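Side-chain contacts in small COPII coat GTPase SAR1 (Encephalitozoon cuniculi, PDB 6VS4), which is a small GTPase of the ADP-ribosylation factor family that belongs to the COPII coat and binds guanosine-5'-diphosphate with a magnesium ion: residues Asp7-Gln10 and Glu11-Val15; Thr53-Val56 and Asn57-Ser61. All coordinates share one frame; numbering follows the deposited sequence.

Contact 1 comes first along the chain, at the start of helix 9-33, with the two residues before it. Contact 2 follows it, on the short helix 52-59, and strand 40-47 of the central mixed sheet comes between the two helices in the sequence. The contacts do not touch. Their centres are 30 Å apart and their nearest atoms about 17 Å apart. Contact 1 lies about 36 Å from the centre of the chain, where helix 9-33 projects from the GTPase fold and meets other subunits. Contact 2 lies about 10 Å from that centre, at the nucleotide. The later part of helix 9-33 links the two regions, because Phe-28 and Val-32 pack on Leu-59.

Contact 1 (Asp7-Gln10 and Glu11-Val15); sequences DNIQ and EYLGV
Glu-11 turns back toward Asn-8 through two torsions: CG sits beside the backbone N (chi1 -76°), and the chain bends at chi2 (78°). This contact is the N-terminal end of helix 9-33, with Asn-8 at the N-cap position. The Asn-8 side chain makes no capping bond. Glu-11 OE1 lies 3.2 Å from Asn-8 CA, a van der Waals approach that sets the carboxylate beside the first turn. A carboxylate here would probably be favoured by the helix dipole. The Asn-8 amide and the Glu-11 carboxylate are steeply turned, their planes 82° apart, and Asn-8 OD1 stays 4.1 Å from Glu-11 OE1.

Backbone bonds hold the first turns. Tyr-12 N donates to Asn-8 O at 3.2 Å, and Gly-14 N to Gln-10 O at 2.9 Å. Asn-8 O also lies at the edge of the Tyr-12 ring, in its plane, 3.3 Å from CD2. On another side, Ile-9 CG2 and Leu-13 CD1 are 4.4 Å apart.

Different faces of the helix meet other subunits of the assembly. The Tyr-12 ring meets that of Phe-23 of a second subunit. Gln-10 NE2 donates hydrogen bonds to Asn-199 O and Tyr-24 O of a third subunit, and its OE1 accepts from Ile-201 N there. A water donates to Gln-10 OE1 at 2.8 Å and, weakly, to Glu-11 OE2 at 3.5 Å.

Contact 2 (Thr53-Val56 and Asn57-Ser61); sequences TTLV and NKLKS. With MG (magnesium ion), chain E; GDP (guanosine-5'-diphosphate), chain D.
The P-loop nucleotide site holds this contact, on helix 52-59 just after the phosphate-binding loop. Thr-53 fits the threonine of the Walker A motif, next to Lys-52, whose NZ is also hydrogen-bonded to GDP. Across the contact, Thr-53 O accepts from Asn-57 N at 2.9 Å.

The two branches of Thr-53 do different work. OG1 lies beside the backbone N (chi1 -66°) and binds the magnesium ion at 2.1 Å. GDP O2B and two waters are further ligands of the metal. One of these waters also donates to GDP O1A. The other branch, CG2, comes 3.6 Å from Asn-57 ND2. The two side chains run side by side and point the same way. Asn-57 OD1 is hydrogen-bonded to Tyr-67 OH, which helps fix the amide.

Backbone amides and the Thr-54 hydroxyl hold the phosphates. Thr-53 N donates to GDP O2B with an N-H...acceptor angle of 161°. GDP O2A receives two bonds from one residue: Thr-54 N at 2.8 Å and Thr-54 OG1 at 2.7 Å. The magnesium ion would probably offset part of the negative charge of the diphosphate, and the N-H and hydroxyl groups would stabilise it by hydrogen bonds.

Farther along, Leu-55 CD1 lies 4.3 Å from Leu-59 CG. Both leucines pack on Phe-209 of helix 204-223, and Val-56 packs on Ile-78 of strand 75-80. The helix then ends, as the backbone of Lys-60 is no longer helical. Val-56 O accepts two weak bonds, from Leu-59 N and Lys-60 N, each 3.1 Å long.

Contact 1 (Asp7-Gln10 and Glu11-Val15)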
# COMPACT_ATOMS: atom_id res chain seq x y z
N ASP A 7 -8.99 16.61 0.99
CA ASP A 7 -8.28 16.70 2.27
C ASP A 7 -7.65 15.38 2.67
O ASP A 7 -8.34 14.36 2.81
CB ASP A 7 -9.24 17.17 3.36
CG ASP A 7 -9.38 18.69 3.41
OD1 ASP A 7 -8.37 19.39 3.15
OD2 ASP A 7 -10.49 19.17 3.71
N ASN A 8 -6.32 15.40 2.87
CA ASN A 8 -5.51 14.30 3.38
C ASN A 8 -5.32 13.17 2.38
O ASN A 8 -4.69 12.17 2.73
CB ASN A 8 -6.05 13.72 4.69
CG ASN A 8 -6.02 14.73 5.81
OD1 ASN A 8 -5.04 15.44 5.99
ND2 ASN A 8 -7.12 14.81 6.56
N ILE A 9 -5.88 13.26 1.18
CA ILE A 9 -5.70 12.21 0.19
C ILE A 9 -4.21 12.04 -0.13
O ILE A 9 -3.70 10.91 -0.22
CB ILE A 9 -6.51 12.53 -1.07
CG1 ILE A 9 -8.00 12.54 -0.77
CG2 ILE A 9 -6.21 11.52 -2.16
CD1 ILE A 9 -8.51 11.27 -0.12
N GLN A 10 -3.50 13.15 -0.30
CA GLN A 10 -2.09 13.09 -0.65
C GLN A 10 -1.26 12.51 0.50
O GLN A 10 -0.31 11.74 0.26
CB GLN A 10 -1.63 14.49 -1.05
CG GLN A 10 -1.69 14.69 -2.55
CD GLN A 10 -1.32 16.08 -2.98
OE1 GLN A 10 -1.23 16.99 -2.15
NE2 GLN A 10 -1.10 16.27 -4.28
N GLU A 11 -1.58 12.86 1.75
CA GLU A 11 -0.85 12.31 2.89
C GLU A 11 -0.97 10.79 2.95
O GLU A 11 -0.00 10.10 3.29
CB GLU A 11 -1.33 12.94 4.19
CG GLU A 11 -0.83 14.36 4.45
CD GLU A 11 -1.58 15.41 3.64
OE1 GLU A 11 -2.48 15.04 2.85
OE2 GLU A 11 -1.27 16.61 3.80
N TYR A 12 -2.16 10.25 2.63
CA TYR A 12 -2.33 8.80 2.60
C TYR A 12 -1.55 8.16 1.46
O TYR A 12 -0.96 7.09 1.63
CB TYR A 12 -3.82 8.44 2.48
CG TYR A 12 -4.50 8.30 3.82
CD1 TYR A 12 -4.41 7.11 4.55
CD2 TYR A 12 -5.21 9.35 4.38
CE1 TYR A 12 -5.03 6.98 5.78
CE2 TYR A 12 -5.83 9.23 5.60
CZ TYR A 12 -5.73 8.05 6.30
OH TYR A 12 -6.35 7.93 7.52
N LEU A 13 -1.55 8.78 0.27
CA LEU A 13 -0.73 8.25 -0.82
C LEU A 13 0.74 8.20 -0.42
O LEU A 13 1.44 7.23 -0.72
CB LEU A 13 -0.93 9.09 -2.08
CG LEU A 13 -2.30 9.03 -2.75
CD1 LEU A 13 -2.40 10.10 -3.83
CD2 LEU A 13 -2.45 7.66 -3.38
N GLY A 14 1.21 9.22 0.30
CA GLY A 14 2.60 9.23 0.73
C GLY A 14 2.90 8.17 1.77
O GLY A 14 3.94 7.50 1.70
N VAL A 15 2.01 7.99 2.74
CA VAL A 15 2.20 6.97 3.77
C VAL A 15 2.25 5.58 3.15
O VAL A 15 3.12 4.76 3.48
CB VAL A 15 1.10 7.09 4.84
CG1 VAL A 15 0.90 5.77 5.60
CG2 VAL A 15 1.43 8.22 5.81
O HOH W 1 -0.41 17.41 0.52

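Contact 2 (Thr53-Val56 and Asn57-Ser61)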
# COMPACT_ATOMS: atom_id res chain seq x y z
N THR A 53 30.45 1.06 2.82
CA THR A 53 29.59 1.16 3.99
C THR A 53 28.13 1.33 3.58
O THR A 53 27.23 0.78 4.23
CB THR A 53 30.04 2.33 4.87
OG1 THR A 53 31.34 2.05 5.40
CG2 THR A 53 29.07 2.56 6.01
N THR A 54 27.88 2.07 2.50
CA THR A 54 26.53 2.23 1.98
C THR A 54 25.93 0.90 1.57
O THR A 54 24.77 0.61 1.87
CB THR A 54 26.54 3.21 0.81
OG1 THR A 54 27.05 4.48 1.24
CG2 THR A 54 25.15 3.41 0.25
N LEU A 55 26.71 0.06 0.88
CA LEU A 55 26.21 -1.23 0.43
C LEU A 55 25.90 -2.14 1.62
O LEU A 55 24.84 -2.79 1.64
CB LEU A 55 27.22 -1.91 -0.49
CG LEU A 55 26.86 -3.35 -0.89
CD1 LEU A 55 25.49 -3.43 -1.55
CD2 LEU A 55 27.94 -3.94 -1.79
N VAL A 56 26.80 -2.20 2.60
CA VAL A 56 26.58 -3.11 3.72
C VAL A 56 25.39 -2.64 4.55
O VAL A 56 24.59 -3.46 5.04
CB VAL A 56 27.87 -3.24 4.55
CG1 VAL A 56 27.62 -4.08 5.79
CG2 VAL A 56 28.96 -3.89 3.70
N ASN A 57 25.23 -1.32 4.70
CA ASN A 57 24.03 -0.80 5.35
C ASN A 57 22.78 -1.15 4.57
O ASN A 57 21.70 -1.31 5.15
CB ASN A 57 24.15 0.72 5.53
CG ASN A 57 25.14 1.10 6.60
OD1 ASN A 57 25.56 0.26 7.40
ND2 ASN A 57 25.53 2.37 6.63
N LYS A 58 22.90 -1.29 3.25
CA LYS A 58 21.75 -1.67 2.44
C LYS A 58 21.35 -3.12 2.68
O LYS A 58 20.16 -3.45 2.63
CB LYS A 58 22.08 -1.44 0.96
CG LYS A 58 20.88 -1.38 0.04
CD LYS A 58 21.28 -1.00 -1.38
CE LYS A 58 20.12 -0.33 -2.10
NZ LYS A 58 19.86 1.05 -1.53
N LEU A 59 22.32 -3.99 2.98
CA LEU A 59 22.05 -5.42 3.13
C LEU A 59 21.53 -5.77 4.52
O LEU A 59 20.80 -6.75 4.67
CB LEU A 59 23.32 -6.22 2.86
CG LEU A 59 23.96 -6.03 1.49
CD1 LEU A 59 25.35 -6.65 1.46
CD2 LEU A 59 23.09 -6.63 0.41
N LYS A 60 21.89 -4.99 5.53
CA LYS A 60 21.62 -5.38 6.91
C LYS A 60 20.19 -5.06 7.31
O LYS A 60 19.54 -4.16 6.76
CB LYS A 60 22.61 -4.68 7.85
CG LYS A 60 22.27 -3.24 8.15
CD LYS A 60 23.36 -2.57 8.97
CE LYS A 60 22.82 -1.34 9.69
NZ LYS A 60 22.31 -1.70 11.06
N SER A 61 19.68 -5.82 8.27
CA SER A 61 18.41 -5.53 8.93
C SER A 61 18.73 -4.77 10.21
O SER A 61 19.36 -5.32 11.12
CB SER A 61 17.62 -6.80 9.24
OG SER A 61 17.01 -7.34 8.08
MG MG E . 33.28 2.94 5.29
PB GDP D . 33.16 4.01 1.89
O1B GDP D . 34.37 4.88 2.26
O2B GDP D . 32.61 3.25 3.06
O3B GDP D . 33.55 3.12 0.70
O3A GDP D . 32.04 4.98 1.31
PA GDP D . 30.53 5.28 1.70
O1A GDP D . 30.56 6.09 2.99
O2A GDP D . 29.72 4.05 1.72
O5' GDP D . 30.03 6.28 0.57
C5' GDP D . 30.56 7.60 0.35
C4' GDP D . 29.50 8.47 -0.28
O4' GDP D . 29.16 7.95 -1.58
C3' GDP D . 28.19 8.60 0.51
O3' GDP D . 27.77 9.95 0.62
C2' GDP D . 27.20 7.77 -0.32
O2' GDP D . 25.88 8.29 -0.22
C1' GDP D . 27.75 7.99 -1.73
N9 GDP D . 27.35 6.96 -2.70
C8 GDP D . 27.46 5.60 -2.59
N7 GDP D . 26.99 4.96 -3.64
C5 GDP D . 26.55 5.97 -4.49
C6 GDP D . 25.90 5.91 -5.77
O6 GDP D . 25.64 4.91 -6.43
N1 GDP D . 25.59 7.17 -6.25
C2 GDP D . 25.88 8.35 -5.62
N2 GDP D . 25.52 9.47 -6.24
N3 GDP D . 26.49 8.42 -4.44
C4 GDP D . 26.78 7.20 -3.93
O HOH W 2 34.31 1.53 4.37
O HOH W 3 32.23 4.62 4.92